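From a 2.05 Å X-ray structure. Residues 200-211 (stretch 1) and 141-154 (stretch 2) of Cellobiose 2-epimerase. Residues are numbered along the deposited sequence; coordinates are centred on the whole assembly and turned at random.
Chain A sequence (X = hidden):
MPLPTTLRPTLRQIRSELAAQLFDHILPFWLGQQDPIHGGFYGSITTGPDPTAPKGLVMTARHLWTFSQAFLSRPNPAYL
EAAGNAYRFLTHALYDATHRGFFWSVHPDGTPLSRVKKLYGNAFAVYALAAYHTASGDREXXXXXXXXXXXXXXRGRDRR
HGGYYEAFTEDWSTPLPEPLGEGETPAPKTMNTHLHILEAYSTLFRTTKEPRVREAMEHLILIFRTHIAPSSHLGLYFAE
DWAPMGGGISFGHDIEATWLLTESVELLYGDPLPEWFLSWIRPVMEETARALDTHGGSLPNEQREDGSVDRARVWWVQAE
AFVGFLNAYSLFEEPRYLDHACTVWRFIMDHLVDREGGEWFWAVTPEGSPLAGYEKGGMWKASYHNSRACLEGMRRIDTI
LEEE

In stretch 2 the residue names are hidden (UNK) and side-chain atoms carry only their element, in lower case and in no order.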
# COMPACT_ATOMS: atom_id res chain seq x y z
N ALA A 200 5.65 -2.88 5.77
CA ALA A 200 7.02 -2.41 5.93
C ALA A 200 7.93 -3.53 6.43
O ALA A 200 9.06 -3.68 5.95
CB ALA A 200 7.05 -1.23 6.92
N TYR A 201 7.47 -4.29 7.43
CA TYR A 201 8.36 -5.23 8.11
C TYR A 201 8.71 -6.41 7.22
O TYR A 201 9.87 -6.84 7.19
CB TYR A 201 7.73 -5.70 9.42
CG TYR A 201 7.76 -4.67 10.53
CD1 TYR A 201 8.20 -3.37 10.29
CD2 TYR A 201 7.38 -4.99 11.82
CE1 TYR A 201 8.24 -2.41 11.30
CE2 TYR A 201 7.40 -4.03 12.86
CZ TYR A 201 7.84 -2.75 12.59
OH TYR A 201 7.89 -1.79 13.60
N SER A 202 7.72 -6.95 6.50
CA SER A 202 8.02 -7.99 5.50
C SER A 202 9.19 -7.57 4.62
O SER A 202 10.13 -8.35 4.40
CB SER A 202 6.79 -8.29 4.64
OG SER A 202 5.77 -8.95 5.39
N THR A 203 9.18 -6.32 4.15
CA THR A 203 10.23 -5.83 3.26
C THR A 203 11.53 -5.55 4.01
O THR A 203 12.62 -5.82 3.49
CB THR A 203 9.71 -4.58 2.51
OG1 THR A 203 8.75 -4.97 1.52
CG2 THR A 203 10.83 -3.80 1.81
N LEU A 204 11.46 -5.02 5.24
CA LEU A 204 12.68 -4.86 6.04
C LEU A 204 13.30 -6.21 6.35
O LEU A 204 14.52 -6.37 6.30
CB LEU A 204 12.38 -4.07 7.32
CG LEU A 204 13.58 -3.76 8.24
CD1 LEU A 204 14.64 -2.90 7.52
CD2 LEU A 204 13.17 -3.12 9.57
N PHE A 205 12.46 -7.22 6.62
CA PHE A 205 12.97 -8.57 6.85
C PHE A 205 13.54 -9.19 5.58
O PHE A 205 14.57 -9.88 5.62
CB PHE A 205 11.87 -9.46 7.42
CG PHE A 205 12.30 -10.88 7.68
CD1 PHE A 205 13.10 -11.18 8.77
CD2 PHE A 205 11.90 -11.91 6.84
CE1 PHE A 205 13.50 -12.48 9.01
CE2 PHE A 205 12.29 -13.21 7.07
CZ PHE A 205 13.09 -13.50 8.15
N ARG A 206 12.86 -9.00 4.44
CA ARG A 206 13.42 -9.48 3.18
C ARG A 206 14.79 -8.86 2.92
O ARG A 206 15.71 -9.54 2.45
CB ARG A 206 12.48 -9.16 2.01
CG ARG A 206 13.08 -9.56 0.67
CD ARG A 206 12.13 -9.28 -0.53
NE ARG A 206 11.14 -10.34 -0.65
CZ ARG A 206 9.88 -10.24 -0.25
NH1 ARG A 206 9.45 -9.11 0.30
NH2 ARG A 206 9.06 -11.27 -0.41
N THR A 207 14.94 -7.58 3.23
CA THR A 207 16.18 -6.85 2.96
C THR A 207 17.31 -7.27 3.91
O THR A 207 18.47 -7.28 3.51
CB THR A 207 15.91 -5.34 3.06
OG1 THR A 207 14.73 -4.99 2.30
CG2 THR A 207 17.11 -4.50 2.59
N THR A 208 16.99 -7.64 5.16
CA THR A 208 18.02 -7.84 6.18
C THR A 208 18.00 -9.20 6.88
O THR A 208 19.02 -9.57 7.46
CB THR A 208 17.91 -6.76 7.28
OG1 THR A 208 16.69 -6.96 8.01
CG2 THR A 208 17.94 -5.35 6.72
N LYS A 209 16.88 -9.91 6.90
CA LYS A 209 16.77 -11.20 7.58
C LYS A 209 17.09 -11.07 9.07
O LYS A 209 17.56 -12.03 9.71
CB LYS A 209 17.67 -12.27 6.94
CG LYS A 209 17.04 -12.99 5.75
CD LYS A 209 17.10 -12.14 4.49
CE LYS A 209 18.52 -11.65 4.21
NZ LYS A 209 18.64 -10.88 2.92
N GLU A 210 16.86 -9.89 9.62
CA GLU A 210 17.09 -9.69 11.04
C GLU A 210 15.95 -10.38 11.79
O GLU A 210 14.78 -10.16 11.47
CB GLU A 210 17.18 -8.20 11.35
CG GLU A 210 17.22 -7.82 12.84
CD GLU A 210 18.26 -8.59 13.63
OE1 GLU A 210 19.44 -8.61 13.22
OE2 GLU A 210 17.88 -9.18 14.67
N PRO A 211 16.26 -11.30 12.72
CA PRO A 211 15.19 -12.03 13.41
C PRO A 211 14.25 -11.15 14.24
O PRO A 211 13.11 -11.56 14.50
CB PRO A 211 15.96 -13.01 14.31
CG PRO A 211 17.27 -13.21 13.62
CD PRO A 211 17.59 -11.87 12.98
N UNK A 141 20.49 5.09 4.39
CA UNK A 141 19.05 4.83 4.29
C UNK A 141 18.64 3.63 5.14
O UNK A 141 17.57 3.64 5.76
c UNK A 141 18.64 4.61 2.83
N UNK A 142 19.45 2.56 5.14
CA UNK A 142 19.12 1.40 5.97
C UNK A 142 19.27 1.73 7.45
O UNK A 142 18.46 1.29 8.27
c UNK A 142 19.98 0.20 5.58
c UNK A 142 19.52 -1.17 6.13
c UNK A 142 20.59 -2.23 5.93
c UNK A 142 18.21 -1.60 5.48
N UNK A 143 20.29 2.50 7.82
CA UNK A 143 20.42 2.89 9.22
C UNK A 143 19.20 3.69 9.68
O UNK A 143 18.69 3.47 10.78
c UNK A 143 21.72 3.67 9.43
o UNK A 143 22.82 2.79 9.16
c UNK A 143 21.82 4.17 10.86
N UNK A 144 18.69 4.57 8.81
CA UNK A 144 17.50 5.33 9.17
C UNK A 144 16.27 4.43 9.28
O UNK A 144 15.43 4.62 10.17
c UNK A 144 18.23 8.60 7.29
c UNK A 144 18.12 7.68 8.49
c UNK A 144 17.26 6.45 8.16
c UNK A 144 17.50 8.41 9.66
N UNK A 145 16.13 3.46 8.39
CA UNK A 145 15.01 2.53 8.54
C UNK A 145 15.10 1.80 9.88
O UNK A 145 14.08 1.54 10.53
c UNK A 145 14.98 1.55 7.37
N UNK A 146 16.32 1.49 10.32
CA UNK A 146 16.51 0.76 11.57
C UNK A 146 16.19 1.62 12.78
O UNK A 146 15.59 1.14 13.76
n UNK A 146 19.02 -2.68 9.69
c UNK A 146 15.90 -3.91 12.03
c UNK A 146 16.48 -4.86 11.19
c UNK A 146 17.52 -4.56 10.37
c UNK A 146 17.43 -2.27 11.23
c UNK A 146 17.99 -3.26 10.39
c UNK A 146 18.17 -1.06 11.01
c UNK A 146 19.11 -1.36 10.06
c UNK A 146 16.36 -2.62 12.05
c UNK A 146 17.94 0.25 11.67
N UNK A 147 16.59 2.90 12.74
CA UNK A 147 16.22 3.84 13.78
C UNK A 147 14.70 3.95 13.91
O UNK A 147 14.15 3.97 15.01
o UNK A 147 18.17 8.10 14.89
c UNK A 147 17.23 7.61 14.24
o UNK A 147 16.71 8.20 13.26
c UNK A 147 16.82 5.21 13.48
c UNK A 147 16.75 6.23 14.64
N UNK A 148 14.00 4.01 12.77
CA UNK A 148 12.56 4.19 12.81
C UNK A 148 11.85 2.94 13.31
O UNK A 148 10.95 3.03 14.16
o UNK A 148 12.93 5.61 10.86
c UNK A 148 10.64 5.13 11.45
c UNK A 148 12.06 4.60 11.41
N UNK A 149 12.24 1.77 12.78
CA UNK A 149 11.82 0.47 13.35
C UNK A 149 11.97 0.47 14.87
O UNK A 149 11.04 0.11 15.60
c UNK A 149 13.07 -3.84 14.79
c UNK A 149 13.29 -2.56 14.25
c UNK A 149 11.30 -2.77 12.96
c UNK A 149 12.42 -2.02 13.32
c UNK A 149 11.08 -4.05 13.48
c UNK A 149 12.67 -0.64 12.74
c UNK A 149 11.96 -4.58 14.40
N UNK A 150 13.14 0.88 15.37
CA UNK A 150 13.36 0.86 16.81
C UNK A 150 12.34 1.73 17.53
O UNK A 150 11.88 1.38 18.62
c UNK A 150 14.78 1.30 17.15
c UNK A 150 15.78 0.17 16.99
o UNK A 150 15.32 -0.99 16.92
o UNK A 150 17.00 0.44 16.91
N UNK A 151 11.94 2.85 16.91
CA UNK A 151 10.95 3.72 17.54
C UNK A 151 9.58 3.07 17.55
O UNK A 151 8.85 3.13 18.55
c UNK A 151 10.87 5.07 16.83
c UNK A 151 11.74 7.26 16.07
c UNK A 151 11.96 6.12 17.05
c UNK A 151 11.95 6.62 18.50
N UNK A 152 9.19 2.50 16.39
CA UNK A 152 7.94 1.76 16.29
C UNK A 152 7.84 0.67 17.35
O UNK A 152 6.76 0.46 17.93
c UNK A 152 7.28 2.01 13.73
c UNK A 152 7.68 3.48 13.83
c UNK A 152 7.71 1.42 12.40
c UNK A 152 7.82 1.16 14.88
N UNK A 153 8.94 -0.03 17.62
CA UNK A 153 8.89 -1.07 18.64
C UNK A 153 9.00 -0.46 20.03
O UNK A 153 8.21 -0.77 20.92
c UNK A 153 9.90 -2.81 17.03
o UNK A 153 7.84 -3.25 15.95
c UNK A 153 10.00 -2.10 18.39
o UNK A 153 8.38 -4.54 17.66
c UNK A 153 8.62 -3.59 16.87
N UNK A 154 9.94 0.47 20.22
CA UNK A 154 10.19 0.95 21.58
C UNK A 154 9.09 1.90 22.07
O UNK A 154 8.63 1.78 23.21
c UNK A 154 12.72 0.62 21.30
c UNK A 154 11.58 1.60 21.66
o UNK A 154 12.48 -0.61 21.35
o UNK A 154 13.84 1.07 20.96

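Stretch 2 is one continuous helix, and its hidden side chains can be read from atom counts, branching and neighbours. Position 141 carries a single carbon, out of reach of stretch 1; one carbon makes it alanine, A141, compact enough for a buried site. Position 142 has four carbons forked at the second, and one branch end lies near the methyls of T207 and T208: the pattern is that of leucine. L142 starts sideways, but its end comes nearer, and its CD1 lies 4.0 Å from CG2 of T208 and 4.2 Å from CG2 of T207, a methyl surface for two threonine methyls.

At position 143 one carbon bears an oxygen and a carbon: threonine, T143, exposed and remote from stretch 1, where a polar hydroxyl is at ease. Position 144 again shows four carbons forked at the second, so it is leucine, L144, also out of reach. Position 145 has a lone carbon pointing toward stretch 1, 4.5 Å from CD1 of L204. This is alanine, A145; here the backbones come close, with the CA atoms of A145 and L204 8.1 Å apart, and the small side chain fits beneath the leucine.

Position 146 bears one carbon and then fused five- and six-membered rings holding eight carbons and one nitrogen, and the ring system lies against L204, T208 and E210; only tryptophan supplies such a group. W146 reaches far: CD2 of L204 sits over a face of its six-membered ring, 4.1 Å from the centroid, in a CH-pi contact, while CB of E210 meets the ring edge, 3.4 Å from CH2.

Position 147 has three carbons, the third carrying two oxygens and no nitrogen, and it is out of reach of stretch 1: glutamate. The oxygens of E147 are hydrogen-bonded elsewhere in the structure. Position 148 has one carbon bearing an oxygen and a carbon: threonine. Though buried, T148 satisfies its hydroxyl by donating from OG1 to O of L144 at 2.8 Å.

Position 149 shows one carbon and a six-carbon ring without oxygen, and the ring lies against Y201 and L204: phenylalanine. F149 directs its edge toward the face of Y201, centroids 5.0 Å apart and planes at 64°. Position 150 has two carbons, the second with two oxygens: aspartate, D150, its CB pointing away from stretch 1. Position 151, four carbons forked at the second, is leucine, L151, whose end leads away.

Position 152 has the same fork but points toward stretch 1, its CB 3.2 Å from OH of Y201; it is leucine, and L152 packs near the plane of the tyrosine ring. Position 153 has three carbons, the third with two oxygens, one of them close to OH of Y201: glutamate. E153 accepts a 2.8 Å hydrogen bond at OE2 from OH of Y201, giving the buried phenol a polar partner. Position 154, two carbons and two oxygens, is aspartate, D154, suitably exposed.

The contact joins two helices crossing at 133°. L204 packs among L142, A145, W146 and F149, while Y201 combines aromatic packing with the hydrogen bond to E153.

Stretch 2 141-154: ALTLAWETFDLLED
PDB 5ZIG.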